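Local atomic coordinates of fimbrial subunit type 1 (Actinomyces oris, PDB entry 3UXF), a protein that polymerises as the major subunit of the type 1 fimbriae, adhesive pili fixed to the bacterial cell wall. Residues 190-195 / 430-435. Residues are numbered along the deposited sequence; the frame is centred on the assembly and turned at random.
Sequences TDKPAP and YVNGAK
N432 and D191 hold each other by reciprocal bonds, each side chain serving the other's backbone N-H. The amide oxygen OD1 of N432 accepts two backbone N-H groups, those of D191 and K192. D191 N lies 2.9 Å from N432 OD1, nearly in line with the C=O (C=O...donor angle 164°); K192 N, 3.0 Å from N432 OD1, is tilted out of the carbonyl plane. Two donors converging on OD1 hold the oxygen in place, and the tilt of the second helps to set how the amide is turned. In return, D191 OD1 takes the N-H of N432 on its syn side, somewhat out of the carboxylate plane, at 2.7 Å and 163°. D191 CG lies between its own backbone N and carbonyl carbon (chi1 53°), which folds the carboxylate back toward the opposing turn. D191 OD2 accepts from a water 2.6 Å away, which in turn accepts from G433 N, and is also bonded to S351 OG, so both oxygens of this buried group are satisfied. K192 adds an apolar flank: its CB lies 3.7 Å from V431 CG2, while its bent chain carries CE across N432 at a slant, close to ND2. Two turns are thus cross-bonded, type I over D191-A194 and type I' over V431-A434, the latter closing hairpin 430-435. The first links edge strand 185-190 to strand 201-208, tying this middle sheet to a hairpin of the prealbumin-like domain, beside strand 344-362.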
# COMPACT_ATOMS: atom_id res chain seq x y z
N THR A 190 7.45 -6.83 -5.97
CA THR A 190 7.68 -7.69 -7.11
C THR A 190 8.65 -8.77 -6.66
O THR A 190 9.81 -8.46 -6.40
CB THR A 190 8.31 -6.91 -8.28
OG1 THR A 190 7.44 -5.82 -8.65
CG2 THR A 190 8.49 -7.82 -9.49
N ASP A 191 8.15 -9.99 -6.50
CA ASP A 191 9.01 -11.10 -6.12
C ASP A 191 8.82 -12.28 -7.03
O ASP A 191 9.35 -13.35 -6.76
CB ASP A 191 8.73 -11.50 -4.66
CG ASP A 191 7.26 -11.75 -4.39
OD1 ASP A 191 6.56 -12.06 -5.36
OD2 ASP A 191 6.80 -11.60 -3.24
N LYS A 192 8.12 -12.08 -8.14
CA LYS A 192 8.16 -13.13 -9.18
C LYS A 192 9.61 -13.51 -9.61
O LYS A 192 9.89 -14.69 -9.83
CB LYS A 192 7.30 -12.71 -10.40
CG LYS A 192 7.14 -13.83 -11.43
CD LYS A 192 6.27 -13.38 -12.61
CE LYS A 192 4.84 -13.26 -12.20
NZ LYS A 192 3.91 -12.86 -13.35
N PRO A 193 10.53 -12.54 -9.68
CA PRO A 193 11.93 -12.88 -9.97
C PRO A 193 12.68 -13.53 -8.83
O PRO A 193 13.87 -13.84 -9.03
CB PRO A 193 12.57 -11.51 -10.27
CG PRO A 193 11.44 -10.65 -10.67
CD PRO A 193 10.27 -11.10 -9.81
N ALA A 194 12.04 -13.74 -7.69
CA ALA A 194 12.73 -14.27 -6.52
C ALA A 194 12.07 -15.55 -5.97
O ALA A 194 11.73 -15.63 -4.79
CB ALA A 194 12.82 -13.16 -5.42
N PRO A 195 11.98 -16.60 -6.79
CA PRO A 195 11.43 -17.85 -6.27
C PRO A 195 12.33 -18.43 -5.17
O PRO A 195 11.83 -18.95 -4.18
CB PRO A 195 11.41 -18.77 -7.51
CG PRO A 195 12.46 -18.17 -8.47
CD PRO A 195 12.34 -16.67 -8.22
N TYR A 430 1.21 -17.52 -4.35
CA TYR A 430 1.24 -16.19 -3.75
C TYR A 430 2.47 -15.49 -4.29
O TYR A 430 3.59 -15.86 -3.97
CB TYR A 430 1.27 -16.27 -2.22
CG TYR A 430 0.72 -15.04 -1.53
CD1 TYR A 430 -0.53 -15.05 -0.94
CD2 TYR A 430 1.46 -13.86 -1.47
CE1 TYR A 430 -1.03 -13.94 -0.30
CE2 TYR A 430 0.96 -12.74 -0.83
CZ TYR A 430 -0.28 -12.78 -0.25
OH TYR A 430 -0.78 -11.67 0.38
N VAL A 431 2.24 -14.50 -5.13
CA VAL A 431 3.33 -13.82 -5.80
C VAL A 431 2.99 -12.36 -6.03
O VAL A 431 1.83 -12.00 -6.20
CB VAL A 431 3.65 -14.50 -7.14
CG1 VAL A 431 2.44 -14.45 -8.05
CG2 VAL A 431 4.86 -13.87 -7.80
N ASN A 432 4.02 -11.52 -6.04
CA ASN A 432 3.83 -10.10 -6.26
C ASN A 432 2.79 -9.47 -5.33
O ASN A 432 2.11 -8.52 -5.71
CB ASN A 432 3.50 -9.82 -7.73
CG ASN A 432 4.69 -10.05 -8.65
OD1 ASN A 432 5.83 -10.14 -8.20
ND2 ASN A 432 4.42 -10.12 -9.95
N GLY A 433 2.68 -10.00 -4.12
CA GLY A 433 1.89 -9.38 -3.10
C GLY A 433 0.44 -9.78 -3.10
O GLY A 433 -0.34 -9.19 -2.34
N ALA A 434 0.10 -10.78 -3.90
CA ALA A 434 -1.29 -11.23 -3.91
C ALA A 434 -1.39 -12.72 -4.07
O ALA A 434 -0.58 -13.35 -4.74
CB ALA A 434 -2.02 -10.54 -5.02
N LYS A 435 -2.42 -13.30 -3.46
CA LYS A 435 -2.77 -14.69 -3.73
C LYS A 435 -3.12 -14.87 -5.20
O LYS A 435 -3.90 -14.06 -5.75
CB LYS A 435 -4.00 -15.04 -2.87
CG LYS A 435 -4.50 -16.49 -3.01
CD LYS A 435 -3.64 -17.47 -2.22
CE LYS A 435 -4.08 -18.93 -2.40
NZ LYS A 435 -5.31 -19.26 -1.59
O HOH W 1 4.29 -11.95 -2.73